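Local coordinates for isochorismatase family protein (Enterococcus faecalis, PDB 2A67) that is of unknown specific function but probably acts as a hydrolase, as expected of a member of the isochorismatase family, at residues Thr103-Gly108 / Leu130-Thr135; Asn4-Leu9 / Pro46-Gln51; Phe12-Glu17 / Gln65-Leu70. All coordinates share one frame; numbering follows the deposited sequence.

Overall arrangement
Contacts 1 and 2 are strand pairs of one parallel sheet; contact 3 joins two loops that follow the strands of contact 2. Contact 2 pairs strands 5-10 and 47-52, and contact 1 pairs strands 103-109 and 128-137. Strands 5-10 and 103-109 are themselves neighbours, so the centres of contacts 1 and 2 lie only about 10 Å apart. The centre of contact 3 is about 16 Å from that of contact 2 and 18 Å from that of contact 1. In sequence, contacts 2 and 3 interleave and both close before contact 1 opens. The ring of F12 reaches G108, packing the loops of contact 3 against the end of strand 103-109, so sheet and loops form one alpha/beta domain.

Contact 1 (Thr103-Gly108 / Leu130-Thr135); sequences TLEIAG and LMTPKT
E105 OE2 has two partners: the hydroxyl of T132 donates to it, with OG1 to OE2 at 2.6 Å, and R36 of helix 26-42 adds a salt bridge through NE. The hydroxyl comes in on the anti side of the carboxylate, 34° out of its plane. In E105, CG stands anti to the backbone N (chi1 -177°), and the extended chain beyond it carries the carboxylate to T132. R5 and Y40 hold the other oxygen, OE1.

The backbones pair in parallel. L130 N donates to L104 O, and I106 N returns the bond to L130 O at 2.9 Å. Then segment 130-135 swings away at T132-K134, and a water fills in. It accepts from T132 N and donates to I106 O at 2.7 Å and to T135 OG1, which in turn donates to T132 O. Direct pairing resumes where G108 N meets T135 O at 3.1 Å; at G108's backbone angles a CB would run into the carbonyl oxygen of A107.

T103 CG2 presses on L130 CD1 at 3.5 Å, a tight pair whose side chains cross obliquely. M131, a selenomethionine bent at chi3, lays CE against the I106 carbonyl, 3.2 Å from I106 O, with I106 CG2 4.3 Å from the same CE.

The unit is a beta-alpha-beta crossover through helix 111-125. A buried carboxylate with two arginines and two hydroxyls around it is probably kept ionised, and it ties this strand pair to helix 26-42.

Contact 2 (Asn4-Leu9 / Pro46-Gln51); sequences NRALLL and PIIFVQ
The F49 ring meets L9 and a water. L9 CD1 approaches the ring obliquely, 3.6 Å from F49 CE2, while the water lies at the ring edge, in its plane. Both residues set CG anti to their carbonyl carbon (chi1 -59° for L9, -72° for F49), and the two side chains run side by side, pointing the same way. That water donates to L9 O at 2.7 Å and also to V50 O, so L9 O, already taken by V50 N, serves two donors.

L7, L9, I47 and F49 lie on one face of the sheet, where I47 CG2 is 3.9 Å from L9 CD1; V33 and Y40 of helix 26-42 cover it. The opposite face carries A6, L8, I48 and V50. Here L8 CD1 touches two branches, V50 CG2 at 3.6 Å and I48 CG2 at 3.8 Å, and I48 CD1 reaches back to A6 CB at 3.7 Å. Helix 92-98 packs on this side through L92, L95 and L96.

Four backbone bonds run through the middle in parallel register. P46 O takes L7 N, L7 O takes I48 N at 2.8 Å, L9 N gives to I48 O, and V50 N to L9 O. This is the first beta-alpha-beta unit of the sheet, joined through helix 26-42.

At the start of the ladder R5 O meets P46 CD at 3.2 Å. A proline nitrogen has no hydrogen to give, so the direct N-H...O pairing begins only with P46 O; beyond it apolar side chains on both faces flank the bonds, though a water still reaches L9 O at the far end.

Contact 3 (Phe12-Glu17 / Gln65-Leu70); sequences FQKGIE and QLFEKL
F67 sets CG anti to its carbonyl carbon, and chi2 of -69° turns the ring so that one face lies against the Q13-K14 peptide. Q13 C stands 3.7 Å above the F67 ring plane, offset toward the rim, with K14 N beside it. In K14 the bends at chi3 and chi4 carry NZ to Q65 OE1, 2.7 Å away. NZ lies above the carbonyl plane, 44° out of it, and also hydrogen-bonds D62 O.

The backbones form a single bridge at Q13 and L66: K14 N donates to Q65 O at 2.9 Å and F67 N to F12 O at 3.0 Å. In the alpha/beta fold these are the loops leaving the C-terminal ends of strands 5-10 and 47-52, the end of the sheet where relatives in this family have their active site, and probably this protein too. A type I turn, F67 to L70, follows the bridge and swings L70 back, its CD1 lying 3.4 Å from F12 CB with the two side chains about at a right angle. F67 CE2 meets the F12 ring at its edge. E17, whose OE2 takes L23 N, holds its carboxylate at 88° to the F67 ring, OE1 3.8 Å from F67 CE1.

Contact 1 (Thr103-Gly108 / Leu130-Thr135)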
loop_
_atom_site.group_PDB
_atom_site.type_symbol
_atom_site.label_atom_id
_atom_site.label_comp_id
_atom_site.label_asym_id
_atom_site.label_seq_id
_atom_site.Cartn_x
_atom_site.Cartn_y
_atom_site.Cartn_z
ATOM N N THR D 103 -14.593 11.541 -1.045
ATOM C CA THR D 103 -13.972 11.190 -2.329
ATOM C C THR D 103 -12.695 11.946 -2.423
ATOM O O THR D 103 -12.691 13.153 -2.181
ATOM C CB THR D 103 -14.932 11.530 -3.562
ATOM O OG1 THR D 103 -16.091 10.732 -3.437
ATOM C CG2 THR D 103 -14.346 11.101 -4.833
ATOM N N LEU D 104 -11.614 11.239 -2.781
ATOM C CA LEU D 104 -10.291 11.854 -2.832
ATOM C C LEU D 104 -9.776 11.637 -4.218
ATOM O O LEU D 104 -9.701 10.499 -4.669
ATOM C CB LEU D 104 -9.312 11.089 -1.872
ATOM C CG LEU D 104 -9.686 11.193 -0.397
ATOM C CD1 LEU D 104 -8.757 10.301 0.466
ATOM C CD2 LEU D 104 -9.618 12.709 0.011
ATOM N N GLU D 105 -9.383 12.718 -4.872
ATOM C CA GLU D 105 -8.617 12.646 -6.126
ATOM C C GLU D 105 -7.138 12.862 -5.780
ATOM O O GLU D 105 -6.748 13.937 -5.352
ATOM C CB GLU D 105 -9.059 13.720 -7.146
ATOM C CG GLU D 105 -8.317 13.593 -8.485
ATOM C CD GLU D 105 -8.810 14.591 -9.547
ATOM O OE1 GLU D 105 -9.969 15.101 -9.446
ATOM O OE2 GLU D 105 -8.034 14.816 -10.498
ATOM N N ILE D 106 -6.312 11.862 -6.040
ATOM C CA ILE D 106 -4.939 11.843 -5.522
ATOM C C ILE D 106 -3.879 12.050 -6.596
ATOM O O ILE D 106 -3.948 11.488 -7.692
ATOM C CB ILE D 106 -4.707 10.507 -4.753
ATOM C CG1 ILE D 106 -5.643 10.462 -3.529
ATOM C CG2 ILE D 106 -3.209 10.371 -4.250
ATOM C CD1 ILE D 106 -5.921 9.084 -2.927
ATOM N N ALA D 107 -2.853 12.830 -6.263
ATOM C CA ALA D 107 -1.700 13.038 -7.141
ATOM C C ALA D 107 -0.482 13.241 -6.216
ATOM O O ALA D 107 -0.655 13.543 -5.023
ATOM C CB ALA D 107 -1.930 14.289 -8.038
ATOM N N GLY D 108 0.710 12.978 -6.736
ATOM C CA GLY D 108 1.940 13.440 -6.037
ATOM C C GLY D 108 3.117 12.584 -6.356
ATOM O O GLY D 108 3.135 11.894 -7.367
ATOM N N LEU D 130 -9.912 8.494 -6.611
ATOM C CA LEU D 130 -9.869 8.861 -8.039
ATOM C C LEU D 130 -8.461 9.334 -8.380
ATOM O O LEU D 130 -7.755 9.773 -7.516
ATOM C CB LEU D 130 -10.818 10.031 -8.313
ATOM C CG LEU D 130 -12.291 9.805 -7.889
ATOM C CD1 LEU D 130 -13.012 11.125 -8.035
ATOM C CD2 LEU D 130 -12.978 8.671 -8.648
HETATM N N MSE D 131 -8.081 9.264 -9.642
HETATM C CA MSE D 131 -6.819 9.808 -10.083
HETATM C C MSE D 131 -6.878 10.318 -11.529
HETATM O O MSE D 131 -7.409 9.651 -12.404
HETATM C CB MSE D 131 -5.760 8.724 -10.018
HETATM C CG MSE D 131 -4.389 9.233 -10.389
HETATM SE SE MSE D 131 -2.982 7.938 -9.856
HETATM C CE MSE D 131 -2.519 8.645 -8.084
ATOM N N THR D 132 -6.291 11.473 -11.786
ATOM C CA THR D 132 -6.104 11.939 -13.164
ATOM C C THR D 132 -4.852 11.228 -13.675
ATOM O O THR D 132 -3.802 11.245 -13.007
ATOM C CB THR D 132 -5.975 13.495 -13.200
ATOM O OG1 THR D 132 -7.236 14.064 -12.850
ATOM C CG2 THR D 132 -5.541 14.033 -14.569
ATOM N N PRO D 133 -4.942 10.618 -14.859
ATOM C CA PRO D 133 -3.757 10.025 -15.456
ATOM C C PRO D 133 -2.565 10.992 -15.505
ATOM O O PRO D 133 -2.761 12.196 -15.647
ATOM C CB PRO D 133 -4.252 9.704 -16.893
ATOM C CG PRO D 133 -5.693 9.366 -16.672
ATOM C CD PRO D 133 -6.128 10.456 -15.732
ATOM N N LYS D 134 -1.349 10.460 -15.414
ATOM C CA LYS D 134 -0.108 11.248 -15.483
ATOM C C LYS D 134 0.055 12.333 -14.434
ATOM O O LYS D 134 0.483 13.462 -14.729
ATOM C CB LYS D 134 0.112 11.790 -16.896
ATOM C CG LYS D 134 0.075 10.675 -17.935
ATOM C CD LYS D 134 0.190 11.221 -19.366
ATOM C CE LYS D 134 0.974 10.222 -20.217
ATOM N NZ LYS D 134 1.722 10.945 -21.327
ATOM N N THR D 135 -0.316 12.018 -13.186
ATOM C CA THR D 135 -0.170 13.031 -12.151
ATOM C C THR D 135 0.684 12.458 -10.988
ATOM O O THR D 135 0.622 12.929 -9.871
ATOM C CB THR D 135 -1.546 13.600 -11.656
ATOM O OG1 THR D 135 -2.351 12.505 -11.207
ATOM C CG2 THR D 135 -2.267 14.474 -12.766
HETATM O O HOH W 1 -4.747 12.802 -9.931
#

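Contact 2 (Asn4-Leu9 / Pro46-Gln51)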
loop_
_atom_site.group_PDB
_atom_site.type_symbol
_atom_site.label_atom_id
_atom_site.label_comp_id
_atom_site.label_asym_id
_atom_site.label_seq_id
_atom_site.Cartn_x
_atom_site.Cartn_y
_atom_site.Cartn_z
ATOM N N ASN D 4 -18.521 16.723 -1.872
ATOM C CA ASN D 4 -17.852 15.852 -0.872
ATOM C C ASN D 4 -16.584 15.261 -1.457
ATOM O O ASN D 4 -16.297 14.080 -1.316
ATOM C CB ASN D 4 -18.830 14.756 -0.391
ATOM C CG ASN D 4 -20.176 15.337 0.109
ATOM O OD1 ASN D 4 -21.216 15.145 -0.507
ATOM N ND2 ASN D 4 -20.141 16.037 1.223
ATOM N N ARG D 5 -15.838 16.097 -2.140
ATOM C CA ARG D 5 -14.695 15.639 -2.954
ATOM C C ARG D 5 -13.540 16.600 -2.761
ATOM O O ARG D 5 -13.761 17.824 -2.820
ATOM C CB ARG D 5 -15.087 15.574 -4.463
ATOM C CG ARG D 5 -13.960 14.986 -5.374
ATOM C CD ARG D 5 -14.574 14.773 -6.782
ATOM N NE ARG D 5 -13.562 14.786 -7.845
ATOM C CZ ARG D 5 -13.764 14.391 -9.099
ATOM N NH1 ARG D 5 -14.958 13.898 -9.467
ATOM N NH2 ARG D 5 -12.763 14.465 -9.976
ATOM N N ALA D 6 -12.316 16.054 -2.502
ATOM C CA ALA D 6 -11.117 16.842 -2.341
ATOM C C ALA D 6 -10.047 16.361 -3.292
ATOM O O ALA D 6 -10.005 15.180 -3.664
ATOM C CB ALA D 6 -10.558 16.732 -0.881
ATOM N N LEU D 7 -9.188 17.291 -3.664
ATOM C CA LEU D 7 -7.976 17.018 -4.384
ATOM C C LEU D 7 -6.828 16.914 -3.334
ATOM O O LEU D 7 -6.574 17.866 -2.573
ATOM C CB LEU D 7 -7.689 18.174 -5.312
ATOM C CG LEU D 7 -6.562 18.068 -6.343
ATOM C CD1 LEU D 7 -6.811 16.893 -7.341
ATOM C CD2 LEU D 7 -6.443 19.388 -7.094
ATOM N N LEU D 8 -6.159 15.757 -3.307
ATOM C CA LEU D 8 -5.145 15.488 -2.336
ATOM C C LEU D 8 -3.786 15.406 -3.053
ATOM O O LEU D 8 -3.546 14.462 -3.831
ATOM C CB LEU D 8 -5.479 14.199 -1.568
ATOM C CG LEU D 8 -4.499 13.805 -0.418
ATOM C CD1 LEU D 8 -4.593 14.881 0.690
ATOM C CD2 LEU D 8 -4.893 12.419 0.106
ATOM N N LEU D 9 -2.906 16.387 -2.786
ATOM C CA LEU D 9 -1.695 16.587 -3.587
ATOM C C LEU D 9 -0.471 16.326 -2.713
ATOM O O LEU D 9 -0.180 17.119 -1.830
ATOM C CB LEU D 9 -1.655 18.014 -4.171
ATOM C CG LEU D 9 -2.860 18.411 -5.084
ATOM C CD1 LEU D 9 -2.709 19.820 -5.524
ATOM C CD2 LEU D 9 -2.960 17.467 -6.271
ATOM N N PRO D 46 -12.498 21.489 -1.876
ATOM C CA PRO D 46 -11.252 21.556 -1.069
ATOM C C PRO D 46 -10.001 21.000 -1.786
ATOM O O PRO D 46 -10.065 19.955 -2.430
ATOM C CB PRO D 46 -11.581 20.717 0.165
ATOM C CG PRO D 46 -13.015 20.360 0.127
ATOM C CD PRO D 46 -13.531 20.598 -1.278
ATOM N N ILE D 47 -8.867 21.690 -1.641
ATOM C CA ILE D 47 -7.606 21.273 -2.204
ATOM C C ILE D 47 -6.652 21.166 -0.984
ATOM O O ILE D 47 -6.568 22.096 -0.174
ATOM C CB ILE D 47 -6.991 22.286 -3.200
ATOM C CG1 ILE D 47 -7.981 22.567 -4.384
ATOM C CG2 ILE D 47 -5.510 21.800 -3.573
ATOM C CD1 ILE D 47 -7.651 23.808 -5.189
ATOM N N ILE D 48 -6.032 20.008 -0.836
ATOM C CA ILE D 48 -5.223 19.674 0.365
ATOM C C ILE D 48 -3.833 19.292 -0.095
ATOM O O ILE D 48 -3.655 18.293 -0.811
ATOM C CB ILE D 48 -5.820 18.522 1.150
ATOM C CG1 ILE D 48 -7.285 18.801 1.507
ATOM C CG2 ILE D 48 -4.986 18.228 2.472
ATOM C CD1 ILE D 48 -8.132 17.546 1.838
ATOM N N PHE D 49 -2.828 20.077 0.316
ATOM C CA PHE D 49 -1.451 19.757 0.015
ATOM C C PHE D 49 -0.850 19.010 1.204
ATOM O O PHE D 49 -0.993 19.446 2.361
ATOM C CB PHE D 49 -0.634 21.032 -0.192
ATOM C CG PHE D 49 -0.939 21.754 -1.459
ATOM C CD1 PHE D 49 -1.875 22.795 -1.472
ATOM C CD2 PHE D 49 -0.301 21.412 -2.638
ATOM C CE1 PHE D 49 -2.145 23.468 -2.615
ATOM C CE2 PHE D 49 -0.587 22.110 -3.813
ATOM C CZ PHE D 49 -1.505 23.128 -3.787
ATOM N N VAL D 50 -0.183 17.900 0.930
ATOM C CA VAL D 50 0.559 17.166 1.987
ATOM C C VAL D 50 2.056 17.461 1.805
ATOM O O VAL D 50 2.585 17.399 0.698
ATOM C CB VAL D 50 0.246 15.638 1.969
ATOM C CG1 VAL D 50 1.064 14.918 3.052
ATOM C CG2 VAL D 50 -1.320 15.420 2.200
ATOM N N GLN D 51 2.704 17.863 2.888
ATOM C CA GLN D 51 4.136 18.124 2.879
ATOM C C GLN D 51 4.819 17.262 3.928
ATOM O O GLN D 51 4.404 17.206 5.100
ATOM C CB GLN D 51 4.405 19.602 3.148
ATOM C CG GLN D 51 3.949 20.506 2.003
ATOM C CD GLN D 51 4.015 21.957 2.357
ATOM O OE1 GLN D 51 3.044 22.526 2.847
ATOM N NE2 GLN D 51 5.180 22.577 2.147
HETATM O O HOH W 2 2.056 18.695 -1.898
#

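Contact 3 (Phe12-Glu17 / Gln65-Leu70)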
loop_
_atom_site.group_PDB
_atom_site.type_symbol
_atom_site.label_atom_id
_atom_site.label_comp_id
_atom_site.label_asym_id
_atom_site.label_seq_id
_atom_site.Cartn_x
_atom_site.Cartn_y
_atom_site.Cartn_z
ATOM N N PHE D 12 4.584 17.471 -3.159
ATOM C CA PHE D 12 5.099 18.249 -4.269
ATOM C C PHE D 12 6.010 19.369 -3.767
ATOM O O PHE D 12 5.693 20.567 -3.912
ATOM C CB PHE D 12 3.953 18.876 -5.060
ATOM C CG PHE D 12 3.273 17.940 -5.993
ATOM C CD1 PHE D 12 4.009 17.243 -6.971
ATOM C CD2 PHE D 12 1.892 17.778 -5.940
ATOM C CE1 PHE D 12 3.335 16.395 -7.892
ATOM C CE2 PHE D 12 1.213 16.923 -6.857
ATOM C CZ PHE D 12 1.932 16.250 -7.818
ATOM N N GLN D 13 7.163 18.969 -3.232
ATOM C CA GLN D 13 8.116 19.878 -2.573
ATOM C C GLN D 13 9.488 19.927 -3.300
ATOM O O GLN D 13 9.967 18.906 -3.821
ATOM C CB GLN D 13 8.301 19.426 -1.125
ATOM C CG GLN D 13 6.953 19.278 -0.312
ATOM C CD GLN D 13 7.155 18.455 0.919
ATOM O OE1 GLN D 13 6.851 17.279 0.938
ATOM N NE2 GLN D 13 7.695 19.070 1.966
ATOM N N LYS D 14 10.094 21.122 -3.314
ATOM C CA LYS D 14 11.325 21.397 -4.073
ATOM C C LYS D 14 12.419 20.352 -3.836
ATOM O O LYS D 14 13.006 19.838 -4.792
ATOM C CB LYS D 14 11.846 22.791 -3.748
ATOM C CG LYS D 14 10.801 23.886 -3.898
ATOM C CD LYS D 14 11.453 25.237 -3.622
ATOM C CE LYS D 14 10.522 26.210 -2.939
ATOM N NZ LYS D 14 11.377 27.072 -2.006
ATOM N N GLY D 15 12.625 19.985 -2.578
ATOM C CA GLY D 15 13.734 19.103 -2.213
ATOM C C GLY D 15 13.571 17.606 -2.413
ATOM O O GLY D 15 14.338 16.835 -1.850
ATOM N N ILE D 16 12.604 17.168 -3.226
ATOM C CA ILE D 16 12.475 15.715 -3.492
ATOM C C ILE D 16 13.402 14.950 -4.516
ATOM O O ILE D 16 13.797 13.829 -4.196
ATOM C CB ILE D 16 10.977 15.247 -3.665
ATOM C CG1 ILE D 16 10.304 15.045 -2.307
ATOM C CG2 ILE D 16 10.888 13.852 -4.290
ATOM C CD1 ILE D 16 9.236 15.977 -1.989
ATOM N N GLU D 17 13.825 15.423 -5.689
ATOM C CA GLU D 17 14.497 16.654 -6.123
ATOM C C GLU D 17 15.846 17.180 -5.581
ATOM O O GLU D 17 15.915 18.105 -4.779
ATOM C CB GLU D 17 13.623 17.631 -6.868
ATOM C CG GLU D 17 13.207 16.924 -8.122
ATOM C CD GLU D 17 12.965 17.815 -9.299
ATOM O OE1 GLU D 17 12.879 19.061 -9.116
ATOM O OE2 GLU D 17 12.854 17.237 -10.415
ATOM N N GLN D 65 9.398 23.565 0.979
ATOM C CA GLN D 65 8.293 24.313 0.383
ATOM C C GLN D 65 7.866 23.604 -0.898
ATOM O O GLN D 65 8.664 22.856 -1.490
ATOM C CB GLN D 65 8.684 25.762 0.069
ATOM C CG GLN D 65 9.109 26.681 1.261
ATOM C CD GLN D 65 9.409 28.068 0.757
ATOM O OE1 GLN D 65 10.483 28.277 0.202
ATOM N NE2 GLN D 65 8.464 29.033 0.921
ATOM N N LEU D 66 6.619 23.889 -1.320
ATOM C CA LEU D 66 6.007 23.393 -2.544
ATOM C C LEU D 66 6.662 24.029 -3.747
ATOM O O LEU D 66 7.099 25.190 -3.705
ATOM C CB LEU D 66 4.480 23.698 -2.561
ATOM C CG LEU D 66 3.605 23.164 -1.413
ATOM C CD1 LEU D 66 2.175 23.703 -1.407
ATOM C CD2 LEU D 66 3.603 21.663 -1.375
ATOM N N PHE D 67 6.785 23.251 -4.813
ATOM C CA PHE D 67 7.298 23.781 -6.065
ATOM C C PHE D 67 6.581 25.073 -6.362
ATOM O O PHE D 67 5.349 25.124 -6.273
ATOM C CB PHE D 67 6.979 22.813 -7.199
ATOM C CG PHE D 67 7.733 21.531 -7.107
ATOM C CD1 PHE D 67 9.113 21.506 -7.321
ATOM C CD2 PHE D 67 7.077 20.353 -6.813
ATOM C CE1 PHE D 67 9.820 20.315 -7.246
ATOM C CE2 PHE D 67 7.779 19.154 -6.741
ATOM C CZ PHE D 67 9.161 19.143 -6.941
ATOM N N GLU D 68 7.336 26.092 -6.755
ATOM C CA GLU D 68 6.782 27.414 -7.053
ATOM C C GLU D 68 5.715 27.417 -8.132
ATOM O O GLU D 68 4.825 28.252 -8.098
ATOM C CB GLU D 68 7.888 28.355 -7.527
ATOM C CG GLU D 68 8.912 28.622 -6.476
ATOM C CD GLU D 68 8.701 29.953 -5.815
ATOM O OE1 GLU D 68 7.573 30.239 -5.333
ATOM O OE2 GLU D 68 9.685 30.719 -5.792
ATOM N N LYS D 69 5.828 26.519 -9.100
ATOM C CA LYS D 69 4.879 26.491 -10.238
ATOM C C LYS D 69 3.438 26.111 -9.855
ATOM O O LYS D 69 2.490 26.383 -10.637
ATOM C CB LYS D 69 5.380 25.539 -11.332
ATOM C CG LYS D 69 4.852 25.829 -12.763
ATOM C CD LYS D 69 4.729 24.461 -13.450
ATOM C CE LYS D 69 4.999 24.460 -14.970
ATOM N NZ LYS D 69 5.276 23.044 -15.421
ATOM N N LEU D 70 3.268 25.469 -8.693
ATOM C CA LEU D 70 1.921 25.070 -8.222
ATOM C C LEU D 70 1.086 26.261 -7.760
ATOM O O LEU D 70 1.573 27.108 -7.016
ATOM C CB LEU D 70 2.007 24.028 -7.092
ATOM C CG LEU D 70 2.419 22.594 -7.454
ATOM C CD1 LEU D 70 2.695 21.837 -6.204
ATOM C CD2 LEU D 70 1.340 21.865 -8.304
#